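Local atomic coordinates of putative uncharacterized protein tcp24 (Actinoplanes teichomyceticus, PDB entry 4Q38), a protein that transfers long fatty acyl chains from acyl-CoA to the amino sugar of teicoplanin-type glycopeptide antibiotics, acting as an N-acyltransferase. Residues A[32-35]-A[36-40]; A[118-121]-A[122-126]; A[138-141]-A[142-146]; A[260-263]-A[264-268]; A[294-297]-A[298-301]. All coordinates share one frame; numbering follows the deposited sequence.

Interaction 1: residues A[32-35]-A[36-40]; sequences AAWL and TELDE
Trp34 and Leu38 meet through contrasting first torsions: the indole CG is anti to the backbone N (chi1 173°), whereas Leu38 CG is anti to its own carbonyl carbon (chi1 -66°). The first setting swings the indole forward along helix 32-41, and the second turns the leucine back onto it, one helical turn later. Leu38 approaches one face of the indole, with CD1 at the rim of the pyrrole part, 3.5 Å from Trp34 NE1, while CD2 stands over the benzo part, 4.0 Å from the centroid of the six-membered ring, in a CH-pi contact. Glu37, with its chain extended beyond CG, brings its carboxylate near the benzo part of Trp34, OE1 lying 3.9 Å from CE3, with the carboxylate plane turned steeply against the ring. This acid is directed elsewhere, however, since OE1 forms a salt bridge with Arg109 and OE2 another with Arg99.

The backbone carries the regular i to i+4 ladder of an alpha-helix. In its first turn Ala32 O accepts twice, from Thr36 N at 2.8 Å and from Thr36 OG1 at 3.0 Å, the hydroxyl coming from above the carbonyl plane. On the buried side, Leu35 and Leu38 pack on Leu89 of helix 84-98, and Leu35 also reaches helix 18-25.

The chemistry divides the helix surface: Thr36 returns its hydroxyl to the backbone, the leucines bury apolar surface, and the Glu37 carboxylate, shared by two arginines, is probably held as an anion beside an indole that is itself packed on Arg109 and Pro112.

Interaction 2: residues A[118-121]-A[122-126]; sequences GGAA and ARYFH
Gly119 and Ala120 supply the carbonyls that hold the backbone of the short helix 119-123. Arg123 N binds Gly119 O at 2.9 Å in a nearly straight bond (N-H...O 171°), and Ala122 N adds a weak bond to the same oxygen. Tyr124 N closes the last turn on Ala120 O at 2.8 Å. Tyr124 then leaves helical geometry and takes the N-cap position of helix 125-143, so the chain kinks directly from one helix into the next.

Among the side-chain contacts, the guanidinium of Arg123 lies flat over Ala120. Its chain bends at chi3 (-79°), folding the group back until NH2 is 3.5 Å from Ala120 CB, with Ala120 CA beneath one face. NH1 bonds to Gly172 O. The Tyr124 ring passes close to the Ala120 carbonyl, with CD2 3.4 Å from O, and its hydroxyl pairs with Glu72. The Ala122 methyl packs against backbone, its CB 3.6 Å from Gly118 C; apolar side-chain contact is looser, Ala120 CB lying 4.3 Å from Tyr124 CD2.

Around the kink, Ala120 and Tyr124 rest on helix 67-76, Ala121 and Phe125 on helix 84-98, and Ala122 and Phe125 on Leu114 of the preceding loop, so both earlier helices flank the bend.

Interaction 3: residues A[138-141]-A[142-146]; sequences RRFH and AERGI
Phe140 offers one ring face to the aliphatic part of Arg144, whose CG stands 4.0 Å from the ring centroid in a CH-pi contact. The two side chains run side by side and point the same way; the bend of Arg144 at chi2 (-73°) keeps NE near the ring as well, 3.9 Å from Phe140 CZ. At the edge of the His141 imidazole, ND1 accepts from Arg138 NH1 at 3.2 Å, with each partner in the plane of the other's flat group. The same NH1 also binds a water that donates to Ile146 O, linking the arginine to the chain beyond the helix.

Helix 125-143 ends here in a Schellman motif. Gly145 has positive phi, Ile146 N reaches back to His141 O at 2.9 Å, and Gly145 N bonds to Ala142 O. Ile146 thereby folds under the last turn, its CG1 3.2 Å from His141 O and its CB beside His141 CB.

Arg138 and Arg144 have their charges met beyond the helix, by Asp148 and Glu241 respectively, and both are therefore probably cationic. As the acceptor from Arg138, ND1 is probably unprotonated, and this in-plane bond would limit rotation of the ring where it meets Tyr189 of strand 188-191.

Interaction 4: residues A[260-263]-A[264-268]; sequences EYLT and EDSNI. With COA (coenzyme A), chain D.
Thr263 OG1 and Asp265 OD1 stand only 2.3 Å apart, too close for an ordinary hydrogen bond, so the detail of this pairing is doubtful. Thr263 OG1 (chi1 48°) and Asp265 CG (chi1 62°) each lie between the backbone N and the carbonyl carbon, which brings the hydroxyl and carboxylate together across a type I beta turn from Thr263 to Ser266. The turn is closed by Ser266 N bonding to Thr263 O at 3.1 Å, the donor lying above the carbonyl plane.

Beyond the turn, Ser266 is the N-cap of helix 267-272. Its OG is anti to the backbone N (chi1 162°), beside Leu262 CD1 at 3.7 Å; it accepts from Ile269 N and donates to coenzyme A O2A at 2.6 Å. Ile268 N meets the same phosphate oxygen at 3.1 Å, Asn267 N binds O1A at 2.8 Å, and Asn267 ND2 reaches O4A of the second phosphate at 2.9 Å.

The pyrophosphate is thus gripped by two backbone N-H groups at a helix N-terminus, as is characteristic of GNAT acyltransferases, with the Ser266 hydroxyl and Asn267 side-chain amide adding to the hold. The partial positive charge of that helix end would probably stabilise the phosphates.

Interaction 5: residues A[294-297]-A[298-301]; sequences LEFV and FRYN. With COA (coenzyme A), chain D.
Glu295 and Arg299 form a salt bridge one turn apart, with NH1 donating to OE2 at 2.8 Å. The carboxylate oxygen lies in the guanidinium plane but is met on its anti side, and the two planes are steeply turned. Bends at chi2 in both chains (68° in Glu295, -62° in Arg299) make this possible. Each charge has a second partner: Lys168 for Glu295 OE1 and Glu214 for Arg299 NH2. A water joins OE1 to Tyr300 O.

Arg299, with positive phi, is the first residue to leave helical geometry. Leu294 O accepts from Phe298 N at 2.9 Å and from Tyr300 N at 3.2 Å, the two donors arriving from opposite faces of its plane. Phe296 O accepts N6A of coenzyme A at 3.0 Å, so the last turn of the helix contacts the adenine amino group.

The Phe296 ring carries coenzyme A C2P over the centre of one face and Glu295 CG over the other. Phe296 also touches the bound decanoyl glucosamine, so it lines both ligand pockets. Val297 CG1 sits 3.7 Å from the centroid of the Phe298 ring, while Leu294 CD2 lies 3.7 Å from Phe298 CD2 and Leu294 CB 3.6 Å from Tyr300 CB.

Helix 290-298 thus ends between the cofactor and two helices: Val297 and Phe298 pack on helix 313-323, Arg299 on helix 157-169, and Phe296 lies against Trp252, which follows strand 246-251.

Overall arrangement
All five contacts are local and follow one another in series along the chain, so none nests in or crosses another. Interaction 1 is a turn within helix 32-41, near the N terminus. Interaction 2 joins helix 119-123 to helix 125-143, and interaction 3 closes the far end of that same helix, their centres about 30 Å apart. The chain then enters the GNAT-like C-terminal domain, where interaction 4 leads a loop into helix 267-272 and interaction 5 ends helix 290-298. These last two, with centres about 19 Å apart, both bind coenzyme A, one at its phosphates and the other at its adenine and pantetheine arm. Interaction 1 lies across the chain's centre from interaction 4.

Interaction 1: residues A[32-35]-A[36-40]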
# COMPACT_ATOMS: atom_id res chain seq x y z
N ALA A 32 -0.63 -9.62 -21.29
CA ALA A 32 0.42 -10.05 -22.22
C ALA A 32 1.59 -9.08 -22.34
O ALA A 32 2.76 -9.50 -22.34
CB ALA A 32 -0.18 -10.36 -23.59
N ALA A 33 1.29 -7.78 -22.46
CA ALA A 33 2.32 -6.74 -22.58
C ALA A 33 3.25 -6.75 -21.37
O ALA A 33 4.48 -6.71 -21.51
CB ALA A 33 1.68 -5.37 -22.75
N TRP A 34 2.66 -6.82 -20.17
CA TRP A 34 3.42 -6.91 -18.92
C TRP A 34 4.31 -8.12 -18.92
O TRP A 34 5.50 -8.04 -18.58
CB TRP A 34 2.45 -6.94 -17.74
CG TRP A 34 3.07 -7.20 -16.39
CD1 TRP A 34 2.88 -8.31 -15.56
CD2 TRP A 34 4.00 -6.33 -15.65
NE1 TRP A 34 3.60 -8.19 -14.40
CE2 TRP A 34 4.30 -7.03 -14.39
CE3 TRP A 34 4.60 -5.10 -15.90
CZ2 TRP A 34 5.15 -6.50 -13.44
CZ3 TRP A 34 5.46 -4.57 -14.93
CH2 TRP A 34 5.73 -5.25 -13.73
N LEU A 35 3.75 -9.26 -19.31
CA LEU A 35 4.48 -10.53 -19.30
C LEU A 35 5.62 -10.56 -20.32
O LEU A 35 6.68 -11.13 -20.06
CB LEU A 35 3.51 -11.69 -19.49
CG LEU A 35 2.54 -11.87 -18.32
CD1 LEU A 35 1.42 -12.84 -18.68
CD2 LEU A 35 3.27 -12.33 -17.07
N THR A 36 5.39 -9.92 -21.47
CA THR A 36 6.46 -9.74 -22.46
C THR A 36 7.57 -8.88 -21.87
O THR A 36 8.76 -9.22 -21.99
CB THR A 36 5.91 -9.08 -23.75
OG1 THR A 36 4.92 -9.94 -24.31
CG2 THR A 36 7.02 -8.86 -24.78
N GLU A 37 7.19 -7.80 -21.21
CA GLU A 37 8.17 -6.93 -20.56
C GLU A 37 8.98 -7.72 -19.53
O GLU A 37 10.20 -7.57 -19.47
CB GLU A 37 7.49 -5.71 -19.91
CG GLU A 37 8.49 -4.67 -19.41
CD GLU A 37 7.83 -3.51 -18.68
OE1 GLU A 37 6.59 -3.37 -18.74
OE2 GLU A 37 8.57 -2.73 -18.05
N LEU A 38 8.31 -8.56 -18.74
CA LEU A 38 9.01 -9.38 -17.75
C LEU A 38 9.90 -10.43 -18.41
O LEU A 38 10.96 -10.77 -17.89
CB LEU A 38 8.02 -10.04 -16.78
CG LEU A 38 7.20 -9.15 -15.84
CD1 LEU A 38 6.54 -9.99 -14.75
CD2 LEU A 38 8.05 -8.07 -15.20
N ASP A 39 9.46 -10.96 -19.55
CA ASP A 39 10.29 -11.90 -20.30
C ASP A 39 11.59 -11.24 -20.76
O ASP A 39 12.68 -11.78 -20.56
CB ASP A 39 9.52 -12.50 -21.49
CG ASP A 39 10.29 -13.62 -22.18
OD1 ASP A 39 10.91 -14.45 -21.49
OD2 ASP A 39 10.26 -13.67 -23.42
N GLU A 40 11.48 -10.04 -21.34
CA GLU A 40 12.67 -9.30 -21.77
C GLU A 40 13.59 -8.88 -20.62
O GLU A 40 14.81 -8.90 -20.76
CB GLU A 40 12.28 -8.10 -22.63
CG GLU A 40 12.20 -8.45 -24.11
CD GLU A 40 11.05 -7.79 -24.83
OE1 GLU A 40 10.69 -6.64 -24.47
OE2 GLU A 40 10.49 -8.42 -25.75

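Interaction 2: residues A[118-121]-A[122-126]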
# COMPACT_ATOMS: atom_id res chain seq x y z
N GLY A 118 -5.73 -21.01 -8.78
CA GLY A 118 -4.38 -21.51 -8.50
C GLY A 118 -4.10 -21.80 -7.03
O GLY A 118 -2.99 -22.18 -6.66
N GLY A 119 -5.10 -21.60 -6.18
CA GLY A 119 -4.99 -21.96 -4.77
C GLY A 119 -4.24 -20.97 -3.90
O GLY A 119 -4.12 -19.79 -4.23
N ALA A 120 -3.75 -21.45 -2.77
CA ALA A 120 -3.09 -20.61 -1.79
C ALA A 120 -1.82 -19.92 -2.34
O ALA A 120 -1.60 -18.74 -2.07
CB ALA A 120 -2.79 -21.41 -0.53
N ALA A 121 -1.00 -20.65 -3.10
CA ALA A 121 0.20 -20.05 -3.72
C ALA A 121 -0.17 -18.86 -4.62
O ALA A 121 0.56 -17.86 -4.68
CB ALA A 121 0.97 -21.09 -4.52
N ALA A 122 -1.30 -18.98 -5.31
CA ALA A 122 -1.79 -17.90 -6.17
C ALA A 122 -2.31 -16.73 -5.35
O ALA A 122 -1.97 -15.58 -5.61
CB ALA A 122 -2.86 -18.42 -7.11
N ARG A 123 -3.16 -17.03 -4.36
CA ARG A 123 -3.69 -16.01 -3.45
C ARG A 123 -2.59 -15.26 -2.71
O ARG A 123 -2.69 -14.05 -2.49
CB ARG A 123 -4.66 -16.63 -2.44
CG ARG A 123 -5.97 -17.11 -3.05
CD ARG A 123 -6.94 -17.60 -1.98
NE ARG A 123 -6.65 -18.95 -1.49
CZ ARG A 123 -6.29 -19.23 -0.24
NH1 ARG A 123 -6.13 -18.26 0.67
NH2 ARG A 123 -6.09 -20.50 0.11
N TYR A 124 -1.54 -15.97 -2.31
CA TYR A 124 -0.45 -15.35 -1.56
C TYR A 124 0.74 -14.93 -2.43
O TYR A 124 1.80 -14.59 -1.91
CB TYR A 124 0.01 -16.27 -0.42
CG TYR A 124 -0.97 -16.42 0.73
CD1 TYR A 124 -1.40 -15.30 1.46
CD2 TYR A 124 -1.43 -17.68 1.11
CE1 TYR A 124 -2.28 -15.44 2.53
CE2 TYR A 124 -2.31 -17.83 2.18
CZ TYR A 124 -2.73 -16.71 2.88
OH TYR A 124 -3.60 -16.85 3.95
N PHE A 125 0.56 -14.93 -3.75
CA PHE A 125 1.67 -14.65 -4.68
C PHE A 125 2.50 -13.43 -4.29
O PHE A 125 3.71 -13.48 -4.21
CB PHE A 125 1.17 -14.52 -6.12
CG PHE A 125 2.26 -14.21 -7.11
CD1 PHE A 125 3.11 -15.22 -7.58
CD2 PHE A 125 2.46 -12.91 -7.58
CE1 PHE A 125 4.13 -14.93 -8.48
CE2 PHE A 125 3.47 -12.61 -8.48
CZ PHE A 125 4.31 -13.63 -8.94
N HIS A 126 1.82 -12.31 -4.06
CA HIS A 126 2.52 -11.05 -3.80
C HIS A 126 3.08 -10.95 -2.41
O HIS A 126 3.96 -10.12 -2.14
CB HIS A 126 1.59 -9.89 -4.14
CG HIS A 126 1.31 -9.80 -5.61
ND1 HIS A 126 2.26 -9.46 -6.50
CD2 HIS A 126 0.15 -10.07 -6.34
CE1 HIS A 126 1.73 -9.51 -7.75
NE2 HIS A 126 0.45 -9.87 -7.64

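Interaction 3: residues A[138-141]-A[142-146]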
# COMPACT_ATOMS: atom_id res chain seq x y z
N ARG A 138 16.08 -4.14 2.52
CA ARG A 138 16.82 -3.97 3.77
C ARG A 138 18.27 -3.53 3.51
O ARG A 138 18.84 -2.75 4.28
CB ARG A 138 16.78 -5.24 4.64
CG ARG A 138 15.42 -5.55 5.27
CD ARG A 138 15.01 -4.50 6.29
NE ARG A 138 15.90 -4.49 7.46
CZ ARG A 138 16.32 -3.38 8.08
NH1 ARG A 138 15.96 -2.17 7.65
NH2 ARG A 138 17.12 -3.49 9.13
N ARG A 139 18.86 -4.03 2.42
CA ARG A 139 20.21 -3.59 2.01
C ARG A 139 20.19 -2.12 1.61
O ARG A 139 21.09 -1.37 1.95
CB ARG A 139 20.76 -4.44 0.86
CG ARG A 139 21.16 -5.86 1.27
CD ARG A 139 22.01 -6.54 0.21
NE ARG A 139 21.29 -6.82 -1.04
CZ ARG A 139 20.52 -7.89 -1.25
NH1 ARG A 139 20.34 -8.80 -0.30
NH2 ARG A 139 19.91 -8.05 -2.42
N PHE A 140 19.14 -1.72 0.89
CA PHE A 140 18.95 -0.32 0.52
C PHE A 140 18.80 0.57 1.76
O PHE A 140 19.45 1.61 1.84
CB PHE A 140 17.77 -0.14 -0.45
CG PHE A 140 17.58 1.28 -0.92
CD1 PHE A 140 18.48 1.86 -1.82
CD2 PHE A 140 16.49 2.03 -0.48
CE1 PHE A 140 18.30 3.17 -2.26
CE2 PHE A 140 16.30 3.33 -0.91
CZ PHE A 140 17.21 3.91 -1.80
N HIS A 141 17.95 0.15 2.72
CA HIS A 141 17.83 0.85 4.01
C HIS A 141 19.17 1.07 4.67
O HIS A 141 19.49 2.18 5.15
CB HIS A 141 16.91 0.10 4.99
CG HIS A 141 15.45 0.08 4.59
ND1 HIS A 141 14.57 -0.81 5.10
CD2 HIS A 141 14.73 0.86 3.68
CE1 HIS A 141 13.34 -0.60 4.57
NE2 HIS A 141 13.44 0.42 3.69
N ALA A 142 19.97 0.00 4.73
CA ALA A 142 21.32 0.07 5.31
C ALA A 142 22.23 1.06 4.58
O ALA A 142 22.93 1.86 5.21
CB ALA A 142 21.95 -1.32 5.35
N GLU A 143 22.21 1.01 3.24
CA GLU A 143 23.03 1.91 2.42
C GLU A 143 22.65 3.38 2.65
O GLU A 143 23.51 4.27 2.61
CB GLU A 143 22.90 1.55 0.94
CG GLU A 143 23.57 0.23 0.56
CD GLU A 143 23.08 -0.32 -0.78
OE1 GLU A 143 23.55 -1.41 -1.17
OE2 GLU A 143 22.23 0.32 -1.43
N ARG A 144 21.36 3.62 2.89
CA ARG A 144 20.85 4.96 3.15
C ARG A 144 20.98 5.38 4.63
O ARG A 144 20.63 6.49 5.00
CB ARG A 144 19.38 5.06 2.68
CG ARG A 144 19.24 5.11 1.15
CD ARG A 144 19.70 6.48 0.66
NE ARG A 144 19.78 6.62 -0.79
CZ ARG A 144 19.77 7.79 -1.42
NH1 ARG A 144 19.67 8.93 -0.73
NH2 ARG A 144 19.84 7.83 -2.75
N GLY A 145 21.47 4.47 5.47
CA GLY A 145 21.65 4.78 6.89
C GLY A 145 20.36 4.83 7.68
O GLY A 145 20.33 5.39 8.78
N ILE A 146 19.29 4.25 7.13
CA ILE A 146 17.98 4.21 7.79
C ILE A 146 18.07 3.33 9.05
O ILE A 146 18.54 2.20 8.96
CB ILE A 146 16.90 3.59 6.86
CG1 ILE A 146 16.95 4.18 5.44
CG2 ILE A 146 15.51 3.67 7.49
CD1 ILE A 146 16.47 5.60 5.31
O HOH W 1 18.23 -0.37 8.38

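Interaction 4: residues A[260-263]-A[264-268]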
# COMPACT_ATOMS: atom_id res chain seq x y z
N GLU A 260 -20.33 18.35 8.00
CA GLU A 260 -21.78 18.18 8.20
C GLU A 260 -22.12 17.08 9.21
O GLU A 260 -23.17 17.12 9.84
CB GLU A 260 -22.46 17.83 6.87
CG GLU A 260 -22.68 19.02 5.95
CD GLU A 260 -23.69 18.76 4.86
OE1 GLU A 260 -23.46 19.26 3.74
OE2 GLU A 260 -24.70 18.07 5.10
N TYR A 261 -21.23 16.10 9.35
CA TYR A 261 -21.57 14.86 10.05
C TYR A 261 -20.73 14.59 11.29
O TYR A 261 -21.23 14.09 12.28
CB TYR A 261 -21.47 13.66 9.10
CG TYR A 261 -22.28 13.80 7.84
CD1 TYR A 261 -23.62 13.39 7.81
CD2 TYR A 261 -21.73 14.32 6.68
CE1 TYR A 261 -24.38 13.51 6.66
CE2 TYR A 261 -22.47 14.44 5.52
CZ TYR A 261 -23.80 14.04 5.52
OH TYR A 261 -24.54 14.16 4.37
N LEU A 262 -19.44 14.93 11.22
CA LEU A 262 -18.53 14.65 12.31
C LEU A 262 -18.47 15.83 13.25
O LEU A 262 -18.56 16.98 12.82
CB LEU A 262 -17.13 14.31 11.79
CG LEU A 262 -17.04 13.12 10.83
CD1 LEU A 262 -15.61 12.94 10.33
CD2 LEU A 262 -17.56 11.84 11.48
N THR A 263 -18.31 15.55 14.54
CA THR A 263 -18.31 16.61 15.54
C THR A 263 -16.90 17.13 15.81
O THR A 263 -15.93 16.72 15.17
CB THR A 263 -19.02 16.19 16.84
OG1 THR A 263 -18.55 14.91 17.27
CG2 THR A 263 -20.53 16.10 16.62
N GLU A 264 -16.82 18.06 16.75
CA GLU A 264 -15.58 18.75 17.09
C GLU A 264 -14.52 17.85 17.70
O GLU A 264 -13.34 18.16 17.67
CB GLU A 264 -15.87 19.92 18.03
CG GLU A 264 -16.37 21.15 17.29
CD GLU A 264 -15.44 21.53 16.15
OE1 GLU A 264 -14.27 21.87 16.43
OE2 GLU A 264 -15.87 21.46 14.97
N ASP A 265 -14.96 16.73 18.26
CA ASP A 265 -14.03 15.77 18.86
C ASP A 265 -13.36 14.88 17.81
O ASP A 265 -12.41 14.17 18.12
CB ASP A 265 -14.74 14.94 19.94
CG ASP A 265 -15.87 14.10 19.38
OD1 ASP A 265 -16.53 14.55 18.41
OD2 ASP A 265 -16.12 13.00 19.91
N SER A 266 -13.84 14.94 16.57
CA SER A 266 -13.25 14.16 15.48
C SER A 266 -11.80 14.58 15.22
O SER A 266 -11.50 15.77 15.08
CB SER A 266 -14.08 14.27 14.20
OG SER A 266 -13.34 13.88 13.05
N ASN A 267 -10.91 13.60 15.20
CA ASN A 267 -9.50 13.84 14.85
C ASN A 267 -9.34 14.37 13.42
O ASN A 267 -8.57 15.30 13.19
CB ASN A 267 -8.68 12.56 15.04
CG ASN A 267 -8.58 12.15 16.50
OD1 ASN A 267 -8.42 13.00 17.37
ND2 ASN A 267 -8.68 10.86 16.77
N ILE A 268 -10.09 13.79 12.49
CA ILE A 268 -10.09 14.23 11.09
C ILE A 268 -10.46 15.72 11.00
O ILE A 268 -9.71 16.52 10.41
CB ILE A 268 -11.01 13.35 10.21
CG1 ILE A 268 -10.38 11.95 10.07
CG2 ILE A 268 -11.25 13.98 8.84
CD1 ILE A 268 -11.29 10.88 9.50
N1A COA D . -14.01 3.17 9.84
C2A COA D . -15.03 3.27 10.71
N3A COA D . -15.15 4.25 11.62
C4A COA D . -14.19 5.21 11.71
C5A COA D . -13.04 5.17 10.80
C6A COA D . -12.99 4.07 9.82
N6A COA D . -11.98 3.94 8.92
N7A COA D . -12.27 6.23 11.11
C8A COA D . -12.87 6.90 12.13
N9A COA D . -14.01 6.28 12.49
C1B COA D . -14.96 6.71 13.55
C2B COA D . -14.30 6.92 14.90
O2B COA D . -14.28 5.71 15.65
C3B COA D . -15.18 7.99 15.51
O3B COA D . -16.40 7.37 15.94
P3B COA D . -17.38 8.00 17.06
O7A COA D . -16.64 7.76 18.34
O8A COA D . -18.65 7.22 16.85
O9A COA D . -17.53 9.46 16.70
C4B COA D . -15.51 8.87 14.31
O4B COA D . -15.49 7.99 13.19
C5B COA D . -14.55 10.04 14.11
O5B COA D . -13.22 9.54 13.85
P1A COA D . -11.93 10.49 13.84
O1A COA D . -11.49 10.84 15.23
O2A COA D . -12.20 11.59 12.85
O3A COA D . -10.82 9.50 13.18
P2A COA D . -9.89 8.46 13.97
O4A COA D . -8.64 9.16 14.44
O5A COA D . -10.68 7.67 14.98
O6A COA D . -9.53 7.45 12.77
CBP COA D . -8.07 6.79 10.90
CCP COA D . -8.79 7.91 11.64
CDP COA D . -7.39 7.45 9.71
CEP COA D . -7.04 6.18 11.82
CAP COA D . -9.08 5.72 10.43
OAP COA D . -10.12 6.33 9.67
C9P COA D . -8.53 4.57 9.61
O9P COA D . -7.90 3.67 10.15
N8P COA D . -8.79 4.57 8.30
C7P COA D . -8.18 3.62 7.38
C6P COA D . -6.90 4.19 6.77
C5P COA D . -7.20 5.40 5.91
O5P COA D . -8.36 5.73 5.67
N4P COA D . -6.14 6.08 5.46
C3P COA D . -6.25 7.11 4.43
C2P COA D . -6.41 6.55 3.02
S1P COA D . -6.55 7.90 1.81

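Interaction 5: residues A[294-297]-A[298-301]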
# COMPACT_ATOMS: atom_id res chain seq x y z
N LEU A 294 -15.68 4.31 0.79
CA LEU A 294 -16.29 3.03 1.10
C LEU A 294 -15.20 1.98 1.38
O LEU A 294 -15.33 1.17 2.31
CB LEU A 294 -17.24 2.59 -0.02
CG LEU A 294 -18.59 3.33 -0.08
CD1 LEU A 294 -19.29 3.09 -1.42
CD2 LEU A 294 -19.50 2.94 1.07
N GLU A 295 -14.12 2.01 0.60
CA GLU A 295 -12.96 1.13 0.86
C GLU A 295 -12.42 1.37 2.27
O GLU A 295 -12.34 0.44 3.08
CB GLU A 295 -11.86 1.33 -0.19
CG GLU A 295 -10.50 0.69 0.15
CD GLU A 295 -10.52 -0.84 0.14
OE1 GLU A 295 -11.42 -1.44 -0.48
OE2 GLU A 295 -9.62 -1.45 0.76
N PHE A 296 -12.09 2.61 2.58
CA PHE A 296 -11.43 2.89 3.85
C PHE A 296 -12.28 2.89 5.11
O PHE A 296 -11.76 2.68 6.22
CB PHE A 296 -10.58 4.17 3.74
CG PHE A 296 -9.39 3.99 2.87
CD1 PHE A 296 -8.32 3.19 3.28
CD2 PHE A 296 -9.33 4.58 1.61
CE1 PHE A 296 -7.21 3.00 2.47
CE2 PHE A 296 -8.23 4.39 0.79
CZ PHE A 296 -7.17 3.60 1.22
N VAL A 297 -13.59 3.08 4.95
CA VAL A 297 -14.49 3.02 6.10
C VAL A 297 -15.06 1.61 6.30
O VAL A 297 -15.24 1.19 7.44
CB VAL A 297 -15.62 4.08 6.00
CG1 VAL A 297 -16.63 3.92 7.13
CG2 VAL A 297 -15.03 5.48 6.06
N PHE A 298 -15.32 0.89 5.21
CA PHE A 298 -15.97 -0.42 5.30
C PHE A 298 -15.22 -1.57 4.63
O PHE A 298 -15.67 -2.72 4.73
CB PHE A 298 -17.36 -0.36 4.64
CG PHE A 298 -18.28 0.67 5.21
CD1 PHE A 298 -18.89 0.48 6.44
CD2 PHE A 298 -18.57 1.83 4.48
CE1 PHE A 298 -19.76 1.44 6.95
CE2 PHE A 298 -19.44 2.79 4.99
CZ PHE A 298 -20.04 2.59 6.23
N ARG A 299 -14.12 -1.28 3.93
CA ARG A 299 -13.49 -2.25 3.02
C ARG A 299 -14.58 -2.85 2.13
O ARG A 299 -14.76 -4.07 2.07
CB ARG A 299 -12.73 -3.35 3.78
CG ARG A 299 -11.59 -2.87 4.67
CD ARG A 299 -10.50 -2.16 3.89
NE ARG A 299 -9.60 -1.44 4.80
CZ ARG A 299 -8.57 -0.69 4.41
NH1 ARG A 299 -8.30 -0.55 3.12
NH2 ARG A 299 -7.82 -0.08 5.32
N TYR A 300 -15.29 -1.95 1.46
CA TYR A 300 -16.50 -2.28 0.73
C TYR A 300 -16.25 -3.30 -0.37
O TYR A 300 -15.34 -3.15 -1.18
CB TYR A 300 -17.10 -1.01 0.13
CG TYR A 300 -18.46 -1.20 -0.49
CD1 TYR A 300 -19.55 -1.59 0.28
CD2 TYR A 300 -18.65 -0.99 -1.86
CE1 TYR A 300 -20.80 -1.76 -0.29
CE2 TYR A 300 -19.90 -1.17 -2.44
CZ TYR A 300 -20.97 -1.55 -1.65
OH TYR A 300 -22.21 -1.73 -2.21
N ASN A 301 -17.07 -4.35 -0.37
CA ASN A 301 -17.02 -5.37 -1.41
C ASN A 301 -18.41 -5.65 -1.99
O ASN A 301 -18.82 -6.81 -2.13
CB ASN A 301 -16.36 -6.64 -0.87
CG ASN A 301 -16.05 -7.66 -1.96
OD1 ASN A 301 -16.17 -8.86 -1.74
ND2 ASN A 301 -15.64 -7.18 -3.13
N1A COA D . -14.01 3.17 9.84
C2A COA D . -15.03 3.27 10.71
N3A COA D . -15.15 4.25 11.62
C4A COA D . -14.19 5.21 11.71
C5A COA D . -13.04 5.17 10.80
C6A COA D . -12.99 4.07 9.82
N6A COA D . -11.98 3.94 8.92
N7A COA D . -12.27 6.23 11.11
C8A COA D . -12.87 6.90 12.13
N9A COA D . -14.01 6.28 12.49
C1B COA D . -14.96 6.71 13.55
C2B COA D . -14.30 6.92 14.90
O2B COA D . -14.28 5.71 15.65
C3B COA D . -15.18 7.99 15.51
O3B COA D . -16.40 7.37 15.94
P3B COA D . -17.38 8.00 17.06
O7A COA D . -16.64 7.76 18.34
O8A COA D . -18.65 7.22 16.85
O9A COA D . -17.53 9.46 16.70
C4B COA D . -15.51 8.87 14.31
O4B COA D . -15.49 7.99 13.19
C5B COA D . -14.55 10.04 14.11
O5B COA D . -13.22 9.54 13.85
P1A COA D . -11.93 10.49 13.84
O1A COA D . -11.49 10.84 15.23
O2A COA D . -12.20 11.59 12.85
O3A COA D . -10.82 9.50 13.18
P2A COA D . -9.89 8.46 13.97
O4A COA D . -8.64 9.16 14.44
O5A COA D . -10.68 7.67 14.98
O6A COA D . -9.53 7.45 12.77
CBP COA D . -8.07 6.79 10.90
CCP COA D . -8.79 7.91 11.64
CDP COA D . -7.39 7.45 9.71
CEP COA D . -7.04 6.18 11.82
CAP COA D . -9.08 5.72 10.43
OAP COA D . -10.12 6.33 9.67
C9P COA D . -8.53 4.57 9.61
O9P COA D . -7.90 3.67 10.15
N8P COA D . -8.79 4.57 8.30
C7P COA D . -8.18 3.62 7.38
C6P COA D . -6.90 4.19 6.77
C5P COA D . -7.20 5.40 5.91
O5P COA D . -8.36 5.73 5.67
N4P COA D . -6.14 6.08 5.46
C3P COA D . -6.25 7.11 4.43
C2P COA D . -6.41 6.55 3.02
S1P COA D . -6.55 7.90 1.81
O HOH W 2 -13.72 -1.03 -1.58
O HOH W 3 -11.01 0.04 6.90